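Local coordinates for glucose-6-phosphate isomerase like protein (Thermus thermophilus, PDB 1WIW) that probably interconverts phosphorylated sugars, as expected of the PGI/PMI family of glucose-6-phosphate and mannose-6-phosphate isomerases, at residues L136-R141 with V255-Y260; R140-E145 with E150-F155; P245-N250 with W259-W264. All blocks are in the same frame, centred on the assembly; numbering follows the deposited sequence.

Contact 1 of 3, residues L136-R141 with V255-Y260; sequences LEERRR and VMALWY
A257 receives the bent aliphatic part of E138: its CB lies 4.1 Å from E138 CG, and its carbonyl oxygen sits just as near that methylene. CG rests on the small alanine, and the fold of the E138 chain at chi2 (-65°) turns the carboxylate away to a hydrogen bond with T247 and a salt bridge with R261. One helical turn later, Y260 reaches across to helix 125-139. With its CG anti to the backbone N (chi1 -175°), the ring comes edge-on to the C-terminal part of that helix. CD2 meets E138 CB at 3.9 Å, and CE2 comes to 3.9 Å from the backbone N of R139, both close to the ring plane. The phenol oxygen lies beyond them, 3.8 Å from R139 CB, and is hydrogen-bonded to the L21 carbonyl. The R139 guanidinium leads away and lies flat over L136 CD2, which is 3.9 Å from its plane. No hydrogen bond joins the two segments, so the buried interface is van der Waals packing. Such helix-to-helix packing, with a tyrosine edge set against the neighbouring helix, belongs to the layered alpha/beta architecture of the two-SIS-domain PGI/PMI fold.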
loop_
_atom_site.group_PDB
_atom_site.type_symbol
_atom_site.label_atom_id
_atom_site.label_comp_id
_atom_site.label_asym_id
_atom_site.label_seq_id
_atom_site.Cartn_x
_atom_site.Cartn_y
_atom_site.Cartn_z
ATOM N N LEU B 136 2.316 2.100 27.341
ATOM C CA LEU B 136 2.938 1.766 28.619
ATOM C C LEU B 136 2.415 0.414 29.098
ATOM O O LEU B 136 3.145 -0.359 29.719
ATOM C CB LEU B 136 2.652 2.849 29.664
ATOM C CG LEU B 136 3.315 4.217 29.453
ATOM C CD1 LEU B 136 2.799 5.178 30.513
ATOM C CD2 LEU B 136 4.840 4.096 29.535
ATOM N N GLU B 137 1.150 0.122 28.802
ATOM C CA GLU B 137 0.576 -1.158 29.192
ATOM C C GLU B 137 1.266 -2.245 28.369
ATOM O O GLU B 137 1.727 -3.249 28.912
ATOM C CB GLU B 137 -0.943 -1.165 28.944
ATOM C CG GLU B 137 -1.643 -2.458 29.361
ATOM C CD GLU B 137 -3.113 -2.257 29.714
ATOM O OE1 GLU B 137 -3.407 -1.493 30.664
ATOM O OE2 GLU B 137 -3.985 -2.863 29.050
ATOM N N GLU B 138 1.351 -2.022 27.059
ATOM C CA GLU B 138 1.991 -2.959 26.136
ATOM C C GLU B 138 3.412 -3.275 26.572
ATOM O O GLU B 138 3.811 -4.435 26.634
ATOM C CB GLU B 138 2.042 -2.367 24.722
ATOM C CG GLU B 138 0.828 -2.639 23.844
ATOM C CD GLU B 138 0.658 -4.111 23.533
ATOM O OE1 GLU B 138 1.673 -4.784 23.257
ATOM O OE2 GLU B 138 -0.490 -4.596 23.551
ATOM N N ARG B 139 4.166 -2.219 26.861
ATOM C CA ARG B 139 5.560 -2.320 27.281
ATOM C C ARG B 139 5.825 -3.309 28.418
ATOM O O ARG B 139 6.888 -3.931 28.471
ATOM C CB ARG B 139 6.072 -0.933 27.689
ATOM C CG ARG B 139 7.450 -0.948 28.311
ATOM C CD ARG B 139 7.491 -0.109 29.579
ATOM N NE ARG B 139 8.003 1.231 29.332
ATOM C CZ ARG B 139 8.230 2.129 30.283
ATOM N NH1 ARG B 139 8.705 3.322 29.963
ATOM N NH2 ARG B 139 7.972 1.843 31.552
ATOM N N ARG B 140 4.865 -3.451 29.326
ATOM C CA ARG B 140 5.020 -4.352 30.469
ATOM C C ARG B 140 5.382 -5.794 30.124
ATOM O O ARG B 140 6.112 -6.442 30.868
ATOM C CB ARG B 140 3.744 -4.364 31.315
ATOM C CG ARG B 140 3.391 -3.022 31.940
ATOM C CD ARG B 140 2.015 -3.081 32.593
ATOM N NE ARG B 140 1.518 -1.755 32.951
ATOM C CZ ARG B 140 0.252 -1.496 33.262
ATOM N NH1 ARG B 140 -0.120 -0.262 33.576
ATOM N NH2 ARG B 140 -0.647 -2.474 33.255
ATOM N N ARG B 141 4.877 -6.296 29.004
ATOM C CA ARG B 141 5.142 -7.680 28.613
ATOM C C ARG B 141 6.038 -7.835 27.391
ATOM O O ARG B 141 6.244 -8.952 26.918
ATOM C CB ARG B 141 3.813 -8.399 28.346
ATOM C CG ARG B 141 2.859 -8.416 29.538
ATOM C CD ARG B 141 1.464 -8.894 29.144
ATOM N NE ARG B 141 1.413 -10.318 28.816
ATOM C CZ ARG B 141 1.611 -11.296 29.696
ATOM N NH1 ARG B 141 1.544 -12.563 29.313
ATOM N NH2 ARG B 141 1.876 -11.005 30.962
ATOM N N VAL B 255 -4.418 1.465 17.262
ATOM C CA VAL B 255 -3.512 1.432 16.116
ATOM C C VAL B 255 -2.063 1.578 16.578
ATOM O O VAL B 255 -1.200 0.794 16.204
ATOM C CB VAL B 255 -3.844 2.557 15.103
ATOM C CG1 VAL B 255 -2.687 2.740 14.108
ATOM C CG2 VAL B 255 -5.125 2.206 14.346
HETATM N N MSE B 256 -1.807 2.581 17.408
HETATM C CA MSE B 256 -0.460 2.827 17.905
HETATM C C MSE B 256 0.050 1.672 18.777
HETATM O O MSE B 256 1.240 1.340 18.746
HETATM C CB MSE B 256 -0.440 4.151 18.668
HETATM C CG MSE B 256 0.649 5.125 18.223
HETATM SE SE MSE B 256 0.858 5.330 16.294
HETATM C CE MSE B 256 -0.887 6.057 15.885
ATOM N N ALA B 257 -0.843 1.054 19.549
ATOM C CA ALA B 257 -0.459 -0.077 20.393
ATOM C C ALA B 257 -0.046 -1.242 19.504
ATOM O O ALA B 257 0.918 -1.945 19.798
ATOM C CB ALA B 257 -1.621 -0.492 21.299
ATOM N N LEU B 258 -0.782 -1.451 18.415
ATOM C CA LEU B 258 -0.454 -2.526 17.482
ATOM C C LEU B 258 0.903 -2.212 16.862
ATOM O O LEU B 258 1.780 -3.067 16.797
ATOM C CB LEU B 258 -1.514 -2.633 16.380
ATOM C CG LEU B 258 -2.854 -3.280 16.752
ATOM C CD1 LEU B 258 -3.870 -3.024 15.649
ATOM C CD2 LEU B 258 -2.671 -4.778 16.982
ATOM N N TRP B 259 1.063 -0.977 16.403
ATOM C CA TRP B 259 2.317 -0.528 15.797
ATOM C C TRP B 259 3.491 -0.753 16.759
ATOM O O TRP B 259 4.541 -1.256 16.359
ATOM C CB TRP B 259 2.208 0.959 15.444
ATOM C CG TRP B 259 3.470 1.564 14.899
ATOM C CD1 TRP B 259 3.902 1.546 13.605
ATOM C CD2 TRP B 259 4.468 2.265 15.648
ATOM N NE1 TRP B 259 5.114 2.197 13.501
ATOM C CE2 TRP B 259 5.484 2.644 14.743
ATOM C CE3 TRP B 259 4.603 2.610 17.002
ATOM C CZ2 TRP B 259 6.628 3.354 15.147
ATOM C CZ3 TRP B 259 5.740 3.318 17.404
ATOM C CH2 TRP B 259 6.736 3.679 16.477
ATOM N N TYR B 260 3.312 -0.376 18.024
ATOM C CA TYR B 260 4.362 -0.529 19.038
ATOM C C TYR B 260 4.726 -1.999 19.279
ATOM O O TYR B 260 5.905 -2.347 19.355
ATOM C CB TYR B 260 3.915 0.112 20.356
ATOM C CG TYR B 260 4.969 0.133 21.455
ATOM C CD1 TYR B 260 6.156 0.855 21.301
ATOM C CD2 TYR B 260 4.757 -0.526 22.664
ATOM C CE1 TYR B 260 7.104 0.926 22.327
ATOM C CE2 TYR B 260 5.704 -0.465 23.703
ATOM C CZ TYR B 260 6.870 0.266 23.526
ATOM O OH TYR B 260 7.793 0.355 24.546
#

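Contact 2 of 3, residues R140-E145 with E150-F155; sequences RRLGPE and ENPAKF
N151, the N-cap of helix 152-160, turns its side-chain amide two ways: the oxygen to its own helix, the nitrogen to the L142 carbonyl in the loop that follows helix 125-139. CG stands anti to the backbone N (chi1 -171°), which brings the amide to the first turn of the helix. There OD1 accepts from K154 N at 3.0 Å in a nearly straight bond and, weakly, from A153 N. ND2 donates to L142 O at 3.0 Å with an N-H...O angle of 159°. The acceptor is close to the amide plane, whereas the donor comes from above the carbonyl plane, 75° out of it. Y268 OH grips the same carbonyl. Replacing N151 by alanine would remove both ends of this bridge, and is likely to leave K154 N and A153 N without their cap and L142 O without the amide donor, so that the loop is held less firmly to the helix start. Beside the amide, L142 CD2 packs on the ring of P152 and on the methyl of A153, touching A153 CB at 3.9 Å. K154 runs past the other side of the cap as an extended chain, and its ammonium reaches P144 O at 2.6 Å; D5 forms a salt bridge with it, and the carbonyls of L4 and V146 also accept from it. R141 bends at chi3, laying its guanidinium over the E150 carbonyl instead of aiming an N-H at it: E150 O lies 3.1 Å above the plane, toward the rim. The R141 carbonyl in turn takes a CA-H...O contact from N151 CA at 3.2 Å.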
loop_
_atom_site.group_PDB
_atom_site.type_symbol
_atom_site.label_atom_id
_atom_site.label_comp_id
_atom_site.label_asym_id
_atom_site.label_seq_id
_atom_site.Cartn_x
_atom_site.Cartn_y
_atom_site.Cartn_z
ATOM N N ARG B 140 4.865 -3.451 29.326
ATOM C CA ARG B 140 5.020 -4.352 30.469
ATOM C C ARG B 140 5.382 -5.794 30.124
ATOM O O ARG B 140 6.112 -6.442 30.868
ATOM C CB ARG B 140 3.744 -4.364 31.315
ATOM C CG ARG B 140 3.391 -3.022 31.940
ATOM C CD ARG B 140 2.015 -3.081 32.593
ATOM N NE ARG B 140 1.518 -1.755 32.951
ATOM C CZ ARG B 140 0.252 -1.496 33.262
ATOM N NH1 ARG B 140 -0.120 -0.262 33.576
ATOM N NH2 ARG B 140 -0.647 -2.474 33.255
ATOM N N ARG B 141 4.877 -6.296 29.004
ATOM C CA ARG B 141 5.142 -7.680 28.613
ATOM C C ARG B 141 6.038 -7.835 27.391
ATOM O O ARG B 141 6.244 -8.952 26.918
ATOM C CB ARG B 141 3.813 -8.399 28.346
ATOM C CG ARG B 141 2.859 -8.416 29.538
ATOM C CD ARG B 141 1.464 -8.894 29.144
ATOM N NE ARG B 141 1.413 -10.318 28.816
ATOM C CZ ARG B 141 1.611 -11.296 29.696
ATOM N NH1 ARG B 141 1.544 -12.563 29.313
ATOM N NH2 ARG B 141 1.876 -11.005 30.962
ATOM N N LEU B 142 6.590 -6.735 26.892
ATOM C CA LEU B 142 7.418 -6.797 25.686
ATOM C C LEU B 142 8.930 -6.686 25.865
ATOM O O LEU B 142 9.687 -6.959 24.935
ATOM C CB LEU B 142 6.960 -5.717 24.703
ATOM C CG LEU B 142 5.480 -5.733 24.308
ATOM C CD1 LEU B 142 5.207 -4.584 23.358
ATOM C CD2 LEU B 142 5.115 -7.072 23.658
ATOM N N GLY B 143 9.369 -6.283 27.051
ATOM C CA GLY B 143 10.795 -6.132 27.289
ATOM C C GLY B 143 11.595 -7.422 27.271
ATOM O O GLY B 143 11.048 -8.501 27.493
ATOM N N PRO B 144 12.910 -7.329 27.022
ATOM C CA PRO B 144 13.835 -8.464 26.963
ATOM C C PRO B 144 13.827 -9.323 28.227
ATOM O O PRO B 144 14.082 -10.528 28.165
ATOM C CB PRO B 144 15.191 -7.794 26.741
ATOM C CG PRO B 144 14.839 -6.544 26.014
ATOM C CD PRO B 144 13.626 -6.067 26.766
ATOM N N GLU B 145 13.532 -8.701 29.365
ATOM C CA GLU B 145 13.510 -9.416 30.633
ATOM C C GLU B 145 12.260 -10.288 30.769
ATOM O O GLU B 145 12.188 -11.153 31.642
ATOM C CB GLU B 145 13.602 -8.428 31.809
ATOM C CG GLU B 145 12.328 -7.635 32.104
ATOM C CD GLU B 145 12.059 -6.498 31.129
ATOM O OE1 GLU B 145 11.006 -5.838 31.283
ATOM O OE2 GLU B 145 12.887 -6.253 30.222
ATOM N N GLU B 150 5.733 -15.435 28.059
ATOM C CA GLU B 150 4.887 -14.333 28.516
ATOM C C GLU B 150 5.040 -13.079 27.658
ATOM O O GLU B 150 4.368 -12.077 27.886
ATOM C CB GLU B 150 5.212 -13.978 29.973
ATOM C CG GLU B 150 5.079 -15.142 30.947
ATOM C CD GLU B 150 5.372 -14.741 32.383
ATOM O OE1 GLU B 150 6.448 -14.151 32.638
ATOM O OE2 GLU B 150 4.525 -15.021 33.261
ATOM N N ASN B 151 5.917 -13.145 26.665
ATOM C CA ASN B 151 6.182 -12.003 25.801
ATOM C C ASN B 151 5.589 -12.247 24.411
ATOM O O ASN B 151 6.065 -13.106 23.673
ATOM C CB ASN B 151 7.696 -11.802 25.708
ATOM C CG ASN B 151 8.075 -10.513 25.019
ATOM O OD1 ASN B 151 7.501 -10.154 23.996
ATOM N ND2 ASN B 151 9.064 -9.815 25.571
ATOM N N PRO B 152 4.537 -11.495 24.043
ATOM C CA PRO B 152 3.872 -11.632 22.740
ATOM C C PRO B 152 4.761 -11.336 21.537
ATOM O O PRO B 152 4.622 -11.977 20.497
ATOM C CB PRO B 152 2.702 -10.646 22.836
ATOM C CG PRO B 152 2.411 -10.607 24.298
ATOM C CD PRO B 152 3.792 -10.561 24.905
ATOM N N ALA B 153 5.655 -10.360 21.673
ATOM C CA ALA B 153 6.555 -9.995 20.581
ATOM C C ALA B 153 7.587 -11.089 20.343
ATOM O O ALA B 153 7.878 -11.427 19.197
ATOM C CB ALA B 153 7.256 -8.668 20.882
ATOM N N LYS B 154 8.145 -11.639 21.419
ATOM C CA LYS B 154 9.126 -12.713 21.279
ATOM C C LYS B 154 8.434 -13.923 20.667
ATOM O O LYS B 154 8.969 -14.560 19.765
ATOM C CB LYS B 154 9.725 -13.116 22.635
ATOM C CG LYS B 154 10.682 -12.097 23.226
ATOM C CD LYS B 154 11.390 -12.635 24.463
ATOM C CE LYS B 154 12.298 -11.582 25.095
ATOM N NZ LYS B 154 12.923 -12.070 26.362
ATOM N N PHE B 155 7.244 -14.239 21.170
ATOM C CA PHE B 155 6.493 -15.379 20.667
ATOM C C PHE B 155 6.189 -15.219 19.179
ATOM O O PHE B 155 6.396 -16.149 18.406
ATOM C CB PHE B 155 5.184 -15.550 21.439
ATOM C CG PHE B 155 4.479 -16.850 21.147
ATOM C CD1 PHE B 155 4.841 -18.019 21.815
ATOM C CD2 PHE B 155 3.487 -16.917 20.171
ATOM C CE1 PHE B 155 4.226 -19.237 21.513
ATOM C CE2 PHE B 155 2.867 -18.130 19.858
ATOM C CZ PHE B 155 3.239 -19.292 20.532
#

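Contact 3 of 3, residues P245-N250 with W259-W264; sequences PATGAN and WYRMAW
In the connection from strand 240-244 to helix 251-272, a beta-loop-alpha element of the C-terminal SIS domain, the loop residues P245 and T247 lie against R261 of that same helix. R261 starts out extended, with CG anti to the backbone N (chi1 179°), then bends at chi3, and the side chains of P245 and R261 cross at about a right angle. NH2 touches the ring's CG and CD, standing 3.7 Å from P245 CD. The P245 carbonyl oxygen lies over the centre of one guanidinium face, 4.1 Å above the plane, so no N-H is aimed at it. T247 OG1 is placed obliquely, 4.3 Å from R261 NH1, and the two share a partner: the carboxylate oxygen OE2 of E138 takes a hydrogen bond from the hydroxyl and a salt bridge from NH1. That shared anion probably does more to fix the pair than their mutual contact, which is shallow and lies near the surface. P152, at the start of helix 152-160, also touches the arginine side chain. Farther along the same helix as R261, W264 lays its edge over Y260: W264 CD1 rides 3.7 Å above the plane of the Y260 ring, while W264 NE1 makes a weak hydrogen bond of 3.2 Å to Y260 OH. At the loop's far end, N250 caps the helix through A253 N. The contact thus folds the strand-to-helix connection back on its own helix, within the alpha/beta architecture of the C-terminal SIS domain.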
loop_
_atom_site.group_PDB
_atom_site.type_symbol
_atom_site.label_atom_id
_atom_site.label_comp_id
_atom_site.label_asym_id
_atom_site.label_seq_id
_atom_site.Cartn_x
_atom_site.Cartn_y
_atom_site.Cartn_z
ATOM N N PRO B 245 -4.001 -8.882 19.177
ATOM C CA PRO B 245 -5.004 -8.032 19.820
ATOM C C PRO B 245 -4.482 -6.606 19.971
ATOM O O PRO B 245 -3.279 -6.391 20.113
ATOM C CB PRO B 245 -5.229 -8.726 21.161
ATOM C CG PRO B 245 -3.878 -9.262 21.475
ATOM C CD PRO B 245 -3.416 -9.832 20.142
ATOM N N ALA B 246 -5.386 -5.634 19.935
ATOM C CA ALA B 246 -4.994 -4.239 20.056
ATOM C C ALA B 246 -5.382 -3.632 21.393
ATOM O O ALA B 246 -6.566 -3.495 21.711
ATOM C CB ALA B 246 -5.610 -3.428 18.934
ATOM N N THR B 247 -4.370 -3.265 22.171
ATOM C CA THR B 247 -4.577 -2.639 23.467
ATOM C C THR B 247 -5.016 -1.196 23.220
ATOM O O THR B 247 -4.615 -0.588 22.227
ATOM C CB THR B 247 -3.265 -2.644 24.274
ATOM O OG1 THR B 247 -2.837 -3.999 24.458
ATOM C CG2 THR B 247 -3.457 -1.978 25.641
ATOM N N GLY B 248 -5.839 -0.651 24.114
ATOM C CA GLY B 248 -6.297 0.719 23.942
ATOM C C GLY B 248 -7.801 0.894 24.086
ATOM O O GLY B 248 -8.568 -0.037 23.840
ATOM N N ALA B 249 -8.210 2.104 24.460
ATOM C CA ALA B 249 -9.615 2.444 24.682
ATOM C C ALA B 249 -10.295 3.133 23.501
ATOM O O ALA B 249 -11.474 3.475 23.577
ATOM C CB ALA B 249 -9.738 3.329 25.930
ATOM N N ASN B 250 -9.552 3.364 22.427
ATOM C CA ASN B 250 -10.123 3.992 21.236
ATOM C C ASN B 250 -9.290 3.576 20.027
ATOM O O ASN B 250 -8.163 3.102 20.171
ATOM C CB ASN B 250 -10.175 5.524 21.387
ATOM C CG ASN B 250 -8.799 6.159 21.478
ATOM O OD1 ASN B 250 -8.026 6.129 20.520
ATOM N ND2 ASN B 250 -8.489 6.744 22.637
ATOM N N TRP B 259 1.063 -0.977 16.403
ATOM C CA TRP B 259 2.317 -0.528 15.797
ATOM C C TRP B 259 3.491 -0.753 16.759
ATOM O O TRP B 259 4.541 -1.256 16.359
ATOM C CB TRP B 259 2.208 0.959 15.444
ATOM C CG TRP B 259 3.470 1.564 14.899
ATOM C CD1 TRP B 259 3.902 1.546 13.605
ATOM C CD2 TRP B 259 4.468 2.265 15.648
ATOM N NE1 TRP B 259 5.114 2.197 13.501
ATOM C CE2 TRP B 259 5.484 2.644 14.743
ATOM C CE3 TRP B 259 4.603 2.610 17.002
ATOM C CZ2 TRP B 259 6.628 3.354 15.147
ATOM C CZ3 TRP B 259 5.740 3.318 17.404
ATOM C CH2 TRP B 259 6.736 3.679 16.477
ATOM N N TYR B 260 3.312 -0.376 18.024
ATOM C CA TYR B 260 4.362 -0.529 19.038
ATOM C C TYR B 260 4.726 -1.999 19.279
ATOM O O TYR B 260 5.905 -2.347 19.355
ATOM C CB TYR B 260 3.915 0.112 20.356
ATOM C CG TYR B 260 4.969 0.133 21.455
ATOM C CD1 TYR B 260 6.156 0.855 21.301
ATOM C CD2 TYR B 260 4.757 -0.526 22.664
ATOM C CE1 TYR B 260 7.104 0.926 22.327
ATOM C CE2 TYR B 260 5.704 -0.465 23.703
ATOM C CZ TYR B 260 6.870 0.266 23.526
ATOM O OH TYR B 260 7.793 0.355 24.546
ATOM N N ARG B 261 3.725 -2.864 19.404
ATOM C CA ARG B 261 4.009 -4.281 19.622
ATOM C C ARG B 261 4.740 -4.870 18.413
ATOM O O ARG B 261 5.559 -5.778 18.553
ATOM C CB ARG B 261 2.719 -5.068 19.872
ATOM C CG ARG B 261 2.974 -6.557 20.075
ATOM C CD ARG B 261 1.696 -7.357 20.278
ATOM N NE ARG B 261 0.994 -6.996 21.503
ATOM C CZ ARG B 261 0.110 -7.786 22.109
ATOM N NH1 ARG B 261 -0.493 -7.389 23.223
ATOM N NH2 ARG B 261 -0.158 -8.983 21.606
HETATM N N MSE B 262 4.437 -4.365 17.222
HETATM C CA MSE B 262 5.106 -4.856 16.020
HETATM C C MSE B 262 6.547 -4.342 15.950
HETATM O O MSE B 262 7.419 -5.010 15.402
HETATM C CB MSE B 262 4.336 -4.446 14.764
HETATM C CG MSE B 262 2.994 -5.154 14.624
HETATM SE SE MSE B 262 3.147 -7.108 14.534
HETATM C CE MSE B 262 2.087 -7.389 12.972
ATOM N N ALA B 263 6.803 -3.158 16.499
ATOM C CA ALA B 263 8.168 -2.628 16.492
ATOM C C ALA B 263 9.009 -3.571 17.348
ATOM O O ALA B 263 10.113 -3.953 16.968
ATOM C CB ALA B 263 8.204 -1.214 17.067
ATOM N N TRP B 264 8.471 -3.945 18.505
ATOM C CA TRP B 264 9.154 -4.872 19.399
ATOM C C TRP B 264 9.319 -6.236 18.728
ATOM O O TRP B 264 10.355 -6.884 18.864
ATOM C CB TRP B 264 8.359 -5.047 20.699
ATOM C CG TRP B 264 8.769 -4.106 21.800
ATOM C CD1 TRP B 264 8.036 -3.081 22.319
ATOM C CD2 TRP B 264 10.004 -4.128 22.530
ATOM N NE1 TRP B 264 8.735 -2.460 23.333
ATOM C CE2 TRP B 264 9.946 -3.082 23.481
ATOM C CE3 TRP B 264 11.154 -4.930 22.473
ATOM C CZ2 TRP B 264 10.996 -2.816 24.370
ATOM C CZ3 TRP B 264 12.203 -4.665 23.361
ATOM C CH2 TRP B 264 12.114 -3.616 24.296
#

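How the contacts relate
Contact 1 opens first, at 136-141, near the end of helix 125-139. Contact 2 starts on the same stretch, sharing R140 and R141, and closes first, a short loop that sets 140-145 against the start of helix 152-160. The far longer loop of contact 1 closes on helix 251-272. Contact 3 opens at 245, before contact 1 has closed, and ends at 264 beyond it, so the two interlock; contacts 2 and 3 follow in series. Contact 1 pairs two helices, whereas contact 3 ties a loop to its own helix; E138 bridges them through T247 and R261. L142, P152 and A153 carry contact 2 onto helix 251-272.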